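PDB 4Q3N: MGS-M5 from Unidentified, which probably catalyses the NAD-dependent interconversion of lactate and pyruvate as an L-lactate dehydrogenase with a Rossmann-type nucleotide-binding domain. Local coordinates for residues Asp124-Glu133 with Leu305-Tyr314; Tyr263-Leu273 with Asn295-Arg306. All coordinates share one frame; numbering follows the deposited sequence.

Contact 1: residues Asp124-Glu133 with Leu305-Tyr314; sequences DVLAYVAWKE and LRKNLDDMSY
Tyr-314, the C-terminal residue, lays its ring over Val-129: CG2 of the valine stands 3.9 Å from the ring centroid and close to the normal, a CH-pi contact squarely on the face. Both methyls of Val-129 take part, CG1 coming to 3.5 Å from Tyr-314 OH. That hydroxyl donates to Glu-133 OE2 at 2.8 Å, on the anti side and 24° out of the plane of a carboxylate turned almost perpendicular to the ring. Glu-133 OE1 is salt-bridged to Lys-105, so each carboxylate oxygen has a partner. A Schellman motif with Ser-313 as its C-prime residue ends helix 292-311 and turns the chain end back toward helix 124-133. Tyr-128 is the second anchor. Trans about chi1 (-174°), its ring extends from the helix toward Leu-309, whose CD1 lies over one face, 3.7 Å from the centroid; Trp-131 CE3 approaches the opposite face nearer its rim. Arg-306 NH1 gives Tyr-128 OH a weak hydrogen bond of 3.4 Å, while its stronger bond goes to Gln-268 O; Arg-306 NH2 is salt-bridged to Asp-310 OD1 and hydrogen-bonded to the main-chain O of Tyr-314. Cutting Tyr-128 back to alanine is likely to leave a gap beside Leu-309 CD1 and Arg-306 NH1 without its weak hydroxyl partner. Val-125 packs its CB 4.1 Å from Leu-309 CD2 and, in one modelled conformer, its CG1 3.8 Å from Leu-305 CD2, with CG2 loosely approaching Met-312 CE. The short helix segments cross at -52° with axes 10.2 Å apart, joining the NAD-binding region to the last helix of the C-terminal region. Helix 89-109 meets Met-312 and Glu-133, strand 115-118 packs against Leu-126 and Ala-130, and strand 270-278 touches Tyr-128 and Leu-305.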
loop_
_atom_site.group_PDB
_atom_site.type_symbol
_atom_site.label_atom_id
_atom_site.label_comp_id
_atom_site.label_asym_id
_atom_site.label_seq_id
_atom_site.Cartn_x
_atom_site.Cartn_y
_atom_site.Cartn_z
ATOM N N ASP A 124 -26.564 -10.772 14.068
ATOM C CA ASP A 124 -26.268 -11.773 15.100
ATOM C C ASP A 124 -27.191 -12.959 14.949
ATOM O O ASP A 124 -26.747 -14.099 15.023
ATOM C CB ASP A 124 -26.375 -11.174 16.509
ATOM C CG ASP A 124 -25.431 -9.985 16.688
ATOM O OD1 ASP A 124 -24.202 -10.184 16.571
ATOM O OD2 ASP A 124 -25.924 -8.849 16.878
ATOM N N VAL A 125 -28.482 -12.715 14.700
ATOM C CA VAL A 125 -29.397 -13.849 14.603
ATOM C C VAL A 125 -29.118 -14.593 13.298
ATOM O O VAL A 125 -29.081 -15.819 13.298
ATOM C CB VAL A 125 -30.903 -13.441 14.706
ATOM C CG1 VAL A 125 -31.151 -12.484 15.890
ATOM C CG2 VAL A 125 -31.413 -12.870 13.416
ATOM N N LEU A 126 -28.822 -13.875 12.217
ATOM C CA LEU A 126 -28.644 -14.516 10.921
ATOM C C LEU A 126 -27.325 -15.284 10.848
ATOM O O LEU A 126 -27.240 -16.306 10.162
ATOM C CB LEU A 126 -28.749 -13.477 9.787
ATOM C CG LEU A 126 -30.177 -12.910 9.625
ATOM C CD1 LEU A 126 -30.202 -11.924 8.475
ATOM C CD2 LEU A 126 -31.283 -14.019 9.473
ATOM N N ALA A 127 -26.331 -14.841 11.608
ATOM C CA ALA A 127 -25.088 -15.618 11.728
ATOM C C ALA A 127 -25.340 -16.951 12.427
ATOM O O ALA A 127 -24.803 -18.021 12.029
ATOM C CB ALA A 127 -23.989 -14.791 12.482
ATOM N N TYR A 128 -26.173 -16.931 13.449
ATOM C CA TYR A 128 -26.537 -18.182 14.120
ATOM C C TYR A 128 -27.273 -19.094 13.126
ATOM O O TYR A 128 -27.048 -20.325 13.067
ATOM C CB TYR A 128 -27.418 -17.894 15.362
ATOM C CG TYR A 128 -27.749 -19.107 16.216
ATOM C CD1 TYR A 128 -28.825 -19.922 15.908
ATOM C CD2 TYR A 128 -26.984 -19.421 17.336
ATOM C CE1 TYR A 128 -29.130 -21.042 16.677
ATOM C CE2 TYR A 128 -27.281 -20.515 18.118
ATOM C CZ TYR A 128 -28.357 -21.327 17.779
ATOM O OH TYR A 128 -28.651 -22.414 18.556
ATOM N N VAL A 129 -28.195 -18.495 12.375
ATOM C CA VAL A 129 -28.965 -19.269 11.407
ATOM C C VAL A 129 -28.017 -19.889 10.388
ATOM O O VAL A 129 -28.093 -21.080 10.103
ATOM C CB VAL A 129 -30.028 -18.418 10.710
ATOM C CG1 VAL A 129 -30.639 -19.177 9.488
ATOM C CG2 VAL A 129 -31.146 -18.075 11.748
ATOM N N ALA A 130 -27.110 -19.080 9.856
ATOM C CA ALA A 130 -26.162 -19.574 8.864
ATOM C C ALA A 130 -25.310 -20.684 9.482
ATOM O O ALA A 130 -25.028 -21.699 8.843
ATOM C CB ALA A 130 -25.280 -18.432 8.349
ATOM N N TRP A 131 -24.935 -20.509 10.741
ATOM C CA TRP A 131 -24.117 -21.527 11.396
ATOM C C TRP A 131 -24.864 -22.870 11.431
ATOM O O TRP A 131 -24.354 -23.912 10.970
ATOM C CB TRP A 131 -23.698 -21.082 12.813
ATOM C CG TRP A 131 -23.160 -22.238 13.623
ATOM C CD1 TRP A 131 -22.151 -23.099 13.254
ATOM C CD2 TRP A 131 -23.603 -22.674 14.917
ATOM N NE1 TRP A 131 -21.947 -24.036 14.241
ATOM C CE2 TRP A 131 -22.835 -23.815 15.261
ATOM C CE3 TRP A 131 -24.572 -22.219 15.820
ATOM C CZ2 TRP A 131 -23.019 -24.514 16.465
ATOM C CZ3 TRP A 131 -24.748 -22.900 17.006
ATOM C CH2 TRP A 131 -23.974 -24.046 17.325
ATOM N N LYS A 132 -26.093 -22.842 11.945
ATOM C CA LYS A 132 -26.900 -24.048 12.051
ATOM C C LYS A 132 -27.186 -24.676 10.696
ATOM O O LYS A 132 -27.148 -25.874 10.561
ATOM C CB LYS A 132 -28.222 -23.748 12.769
ATOM C CG LYS A 132 -28.029 -23.339 14.210
ATOM C CD LYS A 132 -27.193 -24.388 14.922
ATOM C CE LYS A 132 -28.030 -25.243 15.831
ATOM N NZ LYS A 132 -28.208 -24.568 17.139
ATOM N N GLU A 133 -27.486 -23.871 9.687
ATOM C CA GLU A 133 -27.902 -24.479 8.424
ATOM C C GLU A 133 -26.687 -24.975 7.644
ATOM O O GLU A 133 -26.812 -25.799 6.740
ATOM C CB GLU A 133 -28.704 -23.488 7.592
ATOM C CG GLU A 133 -30.007 -23.005 8.280
ATOM C CD GLU A 133 -31.041 -24.135 8.402
ATOM O OE1 GLU A 133 -30.904 -25.142 7.681
ATOM O OE2 GLU A 133 -31.974 -24.023 9.216
ATOM N N LEU A 305 -31.389 -11.722 21.956
ATOM C CA LEU A 305 -31.098 -12.535 20.785
ATOM C C LEU A 305 -31.592 -13.950 20.957
ATOM O O LEU A 305 -32.162 -14.561 20.022
ATOM C CB LEU A 305 -29.586 -12.529 20.497
ATOM C CG LEU A 305 -28.979 -11.163 20.151
ATOM C CD1 LEU A 305 -27.419 -11.184 20.237
ATOM C CD2 LEU A 305 -29.432 -10.732 18.742
ATOM N N ARG A 306 -31.443 -14.485 22.158
ATOM C CA ARG A 306 -31.941 -15.833 22.384
ATOM C C ARG A 306 -33.483 -15.861 22.224
ATOM O O ARG A 306 -34.060 -16.831 21.699
ATOM C CB ARG A 306 -31.518 -16.352 23.767
ATOM C CG ARG A 306 -31.732 -17.852 23.939
ATOM C CD ARG A 306 -31.000 -18.611 22.816
ATOM N NE ARG A 306 -31.965 -19.240 21.932
ATOM C CZ ARG A 306 -31.700 -20.206 21.058
ATOM N NH1 ARG A 306 -30.455 -20.670 20.909
ATOM N NH2 ARG A 306 -32.701 -20.731 20.347
ATOM N N LYS A 307 -34.157 -14.800 22.652
ATOM C CA LYS A 307 -35.633 -14.779 22.519
ATOM C C LYS A 307 -36.031 -14.703 21.031
ATOM O O LYS A 307 -36.987 -15.369 20.588
ATOM C CB LYS A 307 -36.222 -13.593 23.295
ATOM C CG LYS A 307 -37.761 -13.424 23.176
ATOM C CD LYS A 307 -38.487 -14.650 23.715
ATOM C CE LYS A 307 -39.961 -14.350 23.962
ATOM N NZ LYS A 307 -40.590 -13.715 22.758
ATOM N N ASN A 308 -35.312 -13.858 20.283
ATOM C CA ASN A 308 -35.465 -13.784 18.835
ATOM C C ASN A 308 -35.320 -15.177 18.212
ATOM O O ASN A 308 -36.187 -15.622 17.488
ATOM C CB ASN A 308 -34.429 -12.838 18.211
ATOM C CG ASN A 308 -34.720 -11.359 18.467
ATOM O OD1 ASN A 308 -35.834 -10.966 18.805
ATOM N ND2 ASN A 308 -33.698 -10.539 18.319
ATOM N N LEU A 309 -34.231 -15.879 18.526
ATOM C CA LEU A 309 -33.984 -17.221 17.983
ATOM C C LEU A 309 -35.065 -18.215 18.391
ATOM O O LEU A 309 -35.503 -19.003 17.564
ATOM C CB LEU A 309 -32.581 -17.749 18.403
ATOM C CG LEU A 309 -31.368 -17.065 17.763
ATOM C CD1 LEU A 309 -30.008 -17.465 18.430
ATOM C CD2 LEU A 309 -31.291 -17.270 16.236
ATOM N N ASP A 310 -35.488 -18.198 19.652
ATOM C CA ASP A 310 -36.585 -19.046 20.089
ATOM C C ASP A 310 -37.849 -18.811 19.243
ATOM O O ASP A 310 -38.536 -19.745 18.813
ATOM C CB ASP A 310 -36.918 -18.788 21.578
ATOM C CG ASP A 310 -35.855 -19.317 22.541
ATOM O OD1 ASP A 310 -34.972 -20.096 22.112
ATOM O OD2 ASP A 310 -35.920 -18.967 23.743
ATOM N N ASP A 311 -38.150 -17.539 19.049
ATOM C CA ASP A 311 -39.324 -17.136 18.319
ATOM C C ASP A 311 -39.237 -17.558 16.867
ATOM O O ASP A 311 -40.258 -17.666 16.209
ATOM C CB ASP A 311 -39.518 -15.624 18.419
ATOM C CG ASP A 311 -40.031 -15.201 19.780
ATOM O OD1 ASP A 311 -40.504 -16.075 20.553
ATOM O OD2 ASP A 311 -39.977 -13.988 20.071
ATOM N N MET A 312 -38.030 -17.803 16.363
ATOM C CA MET A 312 -37.869 -18.272 14.985
ATOM C C MET A 312 -37.790 -19.799 14.936
ATOM O O MET A 312 -37.473 -20.374 13.903
ATOM C CB MET A 312 -36.619 -17.674 14.348
ATOM C CG MET A 312 -36.638 -16.171 14.277
ATOM S SD MET A 312 -34.994 -15.448 14.219
ATOM C CE MET A 312 -34.487 -15.976 12.582
ATOM N N SER A 313 -38.089 -20.417 16.073
ATOM C CA SER A 313 -37.872 -21.842 16.381
ATOM C C SER A 313 -36.490 -22.334 15.950
ATOM O O SER A 313 -36.354 -23.370 15.315
ATOM C CB SER A 313 -38.975 -22.728 15.779
ATOM O OG SER A 313 -39.166 -22.465 14.408
ATOM N N TYR A 314 -35.470 -21.564 16.313
ATOM C CA TYR A 314 -34.101 -22.034 16.263
ATOM C C TYR A 314 -33.687 -22.360 17.683
ATOM O O TYR A 314 -32.495 -22.524 17.945
ATOM C CB TYR A 314 -33.166 -20.997 15.636
ATOM C CG TYR A 314 -33.125 -21.137 14.147
ATOM C CD1 TYR A 314 -34.060 -20.490 13.352
ATOM C CD2 TYR A 314 -32.202 -21.978 13.534
ATOM C CE1 TYR A 314 -34.057 -20.631 11.976
ATOM C CE2 TYR A 314 -32.172 -22.117 12.150
ATOM C CZ TYR A 314 -33.108 -21.439 11.375
ATOM O OH TYR A 314 -33.122 -21.572 10.013
ATOM O OXT TYR A 314 -34.569 -22.463 18.562
#

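Contact 2: residues Tyr263-Leu273 with Asn295-Arg306; sequences YDCEDQVYIGL and NSQLNNSANILR
Residues 263-269 run as a loop along helix 295-306 and lead into strand 270-273, whose axis passes 9.1 Å from that of the helix at 151°, roughly antiparallel, with Cys-265 and Asn-299 the closest CA pair at 4.8 Å. Leu-298 carries the apolar centre. Its chi1 of -176° swings CG away from the backbone N and sends the two methyls to different partners: CD1 reaches Ile-271 CD1 at 3.6 Å, and CD2 rests against both Tyr-263 CB and Cys-265 SG. One turn further on, Ala-302 is small enough to let Cys-265 CB approach its CB to 3.6 Å, with Ile-271 CD1 also against that methyl. In the modelled conformer of Glu-266, its CG lies against that of Arg-306, and Arg-306 NH1 donates to Gln-268 O at 2.8 Å, in the carbonyl plane. This bond ties the arginine to the inverse gamma turn centred on Gln-268. At the other end Asn-295 ND2 donates to the syn lone pair of Asp-264 OD1 at 3.2 Å, with a weaker bond to OD2. Two waters bridge the outer edge: one accepts from Asp-264 N and donates to Asn-295 OD1, the other links Glu-266 N with Asn-303 OD1 in the same sense. Ser-301 OG binds Ser-179 and Glu-175 N beside this face. The arrangement, a long final helix packed on the central strand of the antiparallel sheet 251-258, 270-278 and 281-285, belongs to the alpha/beta C-terminal domain of lactate and malate dehydrogenases.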
loop_
_atom_site.group_PDB
_atom_site.type_symbol
_atom_site.label_atom_id
_atom_site.label_comp_id
_atom_site.label_asym_id
_atom_site.label_seq_id
_atom_site.Cartn_x
_atom_site.Cartn_y
_atom_site.Cartn_z
ATOM N N TYR A 263 -18.392 -16.167 27.774
ATOM C CA TYR A 263 -18.912 -15.182 28.716
ATOM C C TYR A 263 -20.060 -15.830 29.504
ATOM O O TYR A 263 -20.586 -16.897 29.101
ATOM C CB TYR A 263 -19.350 -13.893 27.958
ATOM C CG TYR A 263 -18.182 -13.037 27.482
ATOM C CD1 TYR A 263 -17.444 -13.389 26.338
ATOM C CD2 TYR A 263 -17.797 -11.885 28.187
ATOM C CE1 TYR A 263 -16.359 -12.627 25.908
ATOM C CE2 TYR A 263 -16.721 -11.090 27.752
ATOM C CZ TYR A 263 -15.990 -11.475 26.621
ATOM O OH TYR A 263 -14.917 -10.712 26.187
ATOM N N ASP A 264 -20.475 -15.274 30.635
ATOM C CA ASP A 264 -21.495 -16.073 31.331
ATOM C C ASP A 264 -22.933 -15.780 30.876
ATOM O O ASP A 264 -23.873 -16.297 31.443
ATOM C CB ASP A 264 -21.369 -15.951 32.851
ATOM C CG ASP A 264 -21.241 -14.555 33.298
ATOM O OD1 ASP A 264 -21.906 -13.700 32.685
ATOM O OD2 ASP A 264 -20.469 -14.315 34.248
ATOM N N CYS A 265 -23.092 -15.021 29.810
ATOM C CA CYS A 265 -24.395 -14.888 29.182
ATOM C C CYS A 265 -24.778 -16.178 28.444
ATOM O O CYS A 265 -23.981 -17.114 28.406
ATOM C CB CYS A 265 -24.385 -13.707 28.228
ATOM S SG CYS A 265 -23.226 -13.895 26.870
ATOM N N GLU A 266 -25.987 -16.206 27.867
ATOM C CA GLU A 266 -26.479 -17.326 27.060
ATOM C C GLU A 266 -25.371 -17.945 26.214
ATOM O O GLU A 266 -24.645 -17.223 25.528
ATOM C CB GLU A 266 -27.625 -16.859 26.145
ATOM C CG GLU A 266 -28.577 -17.948 25.714
ATOM C CD GLU A 266 -29.529 -18.381 26.844
ATOM O OE1 GLU A 266 -30.515 -17.672 27.141
ATOM O OE2 GLU A 266 -29.269 -19.428 27.452
ATOM N N ASP A 267 -25.248 -19.265 26.262
ATOM C CA ASP A 267 -24.227 -19.954 25.486
ATOM C C ASP A 267 -24.616 -20.053 24.011
ATOM O O ASP A 267 -23.775 -19.891 23.126
ATOM C CB ASP A 267 -23.998 -21.347 26.073
ATOM C CG ASP A 267 -23.221 -21.304 27.377
ATOM O OD1 ASP A 267 -22.873 -20.198 27.841
ATOM O OD2 ASP A 267 -22.948 -22.381 27.936
ATOM N N GLN A 268 -25.897 -20.312 23.749
ATOM C CA GLN A 268 -26.321 -20.575 22.375
ATOM C C GLN A 268 -26.880 -19.325 21.674
ATOM O O GLN A 268 -28.069 -19.254 21.319
ATOM C CB GLN A 268 -27.329 -21.725 22.370
ATOM C CG GLN A 268 -26.658 -23.059 22.681
ATOM C CD GLN A 268 -25.864 -23.579 21.482
ATOM O OE1 GLN A 268 -24.669 -23.843 21.584
ATOM N NE2 GLN A 268 -26.550 -23.749 20.337
ATOM N N VAL A 269 -26.008 -18.335 21.511
ATOM C CA VAL A 269 -26.254 -17.153 20.706
ATOM C C VAL A 269 -24.994 -16.732 20.025
ATOM O O VAL A 269 -23.893 -16.926 20.575
ATOM C CB VAL A 269 -26.722 -15.929 21.512
ATOM C CG1 VAL A 269 -28.124 -16.121 22.037
ATOM C CG2 VAL A 269 -25.759 -15.627 22.664
ATOM N N TYR A 270 -25.137 -16.145 18.837
ATOM C CA TYR A 270 -24.052 -15.418 18.219
ATOM C C TYR A 270 -24.210 -14.027 18.748
ATOM O O TYR A 270 -25.355 -13.525 18.848
ATOM C CB TYR A 270 -24.135 -15.450 16.699
ATOM C CG TYR A 270 -23.260 -16.528 16.071
ATOM C CD1 TYR A 270 -23.629 -17.883 16.150
ATOM C CD2 TYR A 270 -22.071 -16.195 15.405
ATOM C CE1 TYR A 270 -22.846 -18.880 15.561
ATOM C CE2 TYR A 270 -21.281 -17.193 14.787
ATOM C CZ TYR A 270 -21.670 -18.523 14.890
ATOM O OH TYR A 270 -20.906 -19.513 14.314
ATOM N N ILE A 271 -23.097 -13.406 19.122
ATOM C CA ILE A 271 -23.154 -12.074 19.719
ATOM C C ILE A 271 -21.800 -11.371 19.547
ATOM O O ILE A 271 -20.790 -12.034 19.350
ATOM C CB ILE A 271 -23.570 -12.202 21.225
ATOM C CG1 ILE A 271 -23.967 -10.858 21.839
ATOM C CG2 ILE A 271 -22.498 -12.969 22.006
ATOM C CD1 ILE A 271 -24.594 -11.055 23.260
ATOM N N GLY A 272 -21.799 -10.042 19.536
ATOM C CA GLY A 272 -20.594 -9.268 19.229
ATOM C C GLY A 272 -19.600 -9.329 20.396
ATOM O O GLY A 272 -19.878 -8.838 21.506
ATOM N N LEU A 273 -18.471 -9.998 20.160
ATOM C CA LEU A 273 -17.408 -10.158 21.159
ATOM C C LEU A 273 -16.064 -10.043 20.450
ATOM O O LEU A 273 -15.954 -10.374 19.273
ATOM C CB LEU A 273 -17.513 -11.525 21.881
ATOM C CG LEU A 273 -18.835 -11.751 22.645
ATOM C CD1 LEU A 273 -18.946 -13.254 23.035
ATOM C CD2 LEU A 273 -18.951 -10.818 23.907
ATOM N N ASN A 295 -21.530 -6.598 32.405
ATOM C CA ASN A 295 -21.919 -7.992 32.395
ATOM C C ASN A 295 -23.445 -8.114 32.313
ATOM O O ASN A 295 -23.999 -8.956 31.595
ATOM C CB ASN A 295 -21.396 -8.708 33.643
ATOM C CG ASN A 295 -21.153 -10.188 33.394
ATOM O OD1 ASN A 295 -20.702 -10.582 32.321
ATOM N ND2 ASN A 295 -21.475 -11.010 34.369
ATOM N N SER A 296 -24.108 -7.261 33.077
ATOM C CA SER A 296 -25.558 -7.162 33.020
ATOM C C SER A 296 -26.020 -6.783 31.606
ATOM O O SER A 296 -26.993 -7.350 31.070
ATOM C CB SER A 296 -26.046 -6.151 34.043
ATOM O OG SER A 296 -27.443 -6.038 33.971
ATOM N N GLN A 297 -25.340 -5.823 30.998
ATOM C CA GLN A 297 -25.743 -5.381 29.668
ATOM C C GLN A 297 -25.512 -6.499 28.656
ATOM O O GLN A 297 -26.295 -6.659 27.721
ATOM C CB GLN A 297 -24.997 -4.105 29.256
ATOM C CG GLN A 297 -25.366 -2.836 30.087
ATOM C CD GLN A 297 -24.482 -1.675 29.674
ATOM O OE1 GLN A 297 -23.248 -1.735 29.796
ATOM N NE2 GLN A 297 -25.085 -0.666 29.083
ATOM N N LEU A 298 -24.441 -7.281 28.824
ATOM C CA LEU A 298 -24.176 -8.385 27.891
ATOM C C LEU A 298 -25.271 -9.468 28.040
ATOM O O LEU A 298 -25.831 -9.980 27.047
ATOM C CB LEU A 298 -22.752 -8.971 28.123
ATOM C CG LEU A 298 -22.421 -10.059 27.088
ATOM C CD1 LEU A 298 -22.367 -9.477 25.679
ATOM C CD2 LEU A 298 -21.127 -10.847 27.445
ATOM N N ASN A 299 -25.611 -9.779 29.282
ATOM C CA ASN A 299 -26.711 -10.708 29.562
ATOM C C ASN A 299 -28.032 -10.231 28.917
ATOM O O ASN A 299 -28.755 -11.009 28.300
ATOM C CB ASN A 299 -26.909 -10.892 31.075
ATOM C CG ASN A 299 -25.760 -11.696 31.762
ATOM O OD1 ASN A 299 -25.049 -12.474 31.147
ATOM N ND2 ASN A 299 -25.610 -11.492 33.058
ATOM N N ASN A 300 -28.324 -8.945 29.028
ATOM C CA ASN A 300 -29.556 -8.414 28.476
ATOM C C ASN A 300 -29.555 -8.618 26.958
ATOM O O ASN A 300 -30.520 -9.076 26.363
ATOM C CB ASN A 300 -29.701 -6.933 28.816
ATOM C CG ASN A 300 -30.826 -6.255 28.033
ATOM O OD1 ASN A 300 -31.984 -6.652 28.134
ATOM N ND2 ASN A 300 -30.481 -5.224 27.248
ATOM N N SER A 301 -28.438 -8.283 26.347
ATOM C CA SER A 301 -28.277 -8.346 24.920
ATOM C C SER A 301 -28.406 -9.814 24.445
ATOM O O SER A 301 -29.074 -10.117 23.459
ATOM C CB SER A 301 -26.906 -7.744 24.587
ATOM O OG SER A 301 -26.897 -7.188 23.331
ATOM N N ALA A 302 -27.756 -10.722 25.162
ATOM C CA ALA A 302 -27.827 -12.142 24.817
ATOM C C ALA A 302 -29.246 -12.689 24.998
ATOM O O ALA A 302 -29.709 -13.544 24.231
ATOM C CB ALA A 302 -26.850 -12.946 25.662
ATOM N N ASN A 303 -29.929 -12.228 26.033
ATOM C CA ASN A 303 -31.298 -12.708 26.279
ATOM C C ASN A 303 -32.235 -12.301 25.151
ATOM O O ASN A 303 -33.104 -13.062 24.728
ATOM C CB ASN A 303 -31.793 -12.199 27.617
ATOM C CG ASN A 303 -31.125 -12.932 28.775
ATOM O OD1 ASN A 303 -30.589 -14.030 28.589
ATOM N ND2 ASN A 303 -31.136 -12.334 29.957
ATOM N N ILE A 304 -31.999 -11.109 24.631
ATOM C CA ILE A 304 -32.800 -10.541 23.552
ATOM C C ILE A 304 -32.631 -11.373 22.278
ATOM O O ILE A 304 -33.600 -11.722 21.620
ATOM C CB ILE A 304 -32.387 -9.051 23.307
ATOM C CG1 ILE A 304 -32.965 -8.182 24.441
ATOM C CG2 ILE A 304 -32.905 -8.547 21.941
ATOM C CD1 ILE A 304 -32.465 -6.725 24.434
ATOM N N LEU A 305 -31.389 -11.722 21.956
ATOM C CA LEU A 305 -31.098 -12.535 20.785
ATOM C C LEU A 305 -31.592 -13.950 20.957
ATOM O O LEU A 305 -32.162 -14.561 20.022
ATOM C CB LEU A 305 -29.586 -12.529 20.497
ATOM C CG LEU A 305 -28.979 -11.163 20.151
ATOM C CD1 LEU A 305 -27.419 -11.184 20.237
ATOM C CD2 LEU A 305 -29.432 -10.732 18.742
ATOM N N ARG A 306 -31.443 -14.485 22.158
ATOM C CA ARG A 306 -31.941 -15.833 22.384
ATOM C C ARG A 306 -33.483 -15.861 22.224
ATOM O O ARG A 306 -34.060 -16.831 21.699
ATOM C CB ARG A 306 -31.518 -16.352 23.767
ATOM C CG ARG A 306 -31.732 -17.852 23.939
ATOM C CD ARG A 306 -31.000 -18.611 22.816
ATOM N NE ARG A 306 -31.965 -19.240 21.932
ATOM C CZ ARG A 306 -31.700 -20.206 21.058
ATOM N NH1 ARG A 306 -30.455 -20.670 20.909
ATOM N NH2 ARG A 306 -32.701 -20.731 20.347
HETATM O O HOH W 1 -19.105 -12.797 31.603
HETATM O O HOH W 2 -27.775 -14.280 28.934
#

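Both contacts use helix 292-311 and share Leu-305 and Arg-306. Contact 2 joins sheet and helix within the C-terminal region, nested inside the much longer chain loop that contact 1 closes between the two family regions. Both are partly buried, their centres about 16 and 17 Å from the chain centre, with aliphatic packing and polar groups among and around it; Lys-132 and Tyr-314 in contact 1 and Asp-264 and Asn-303 in contact 2 are the more exposed parts. Contact 1 adds aromatic faces and a chain terminus; contact 2 combines leucine, isoleucine and alanine with the arginine bond to a loop carbonyl, and waters at its edge. Tyr-128 OH, 3.1 Å from Gln-268 NE2, and Tyr-270 on helix 123-134 join them.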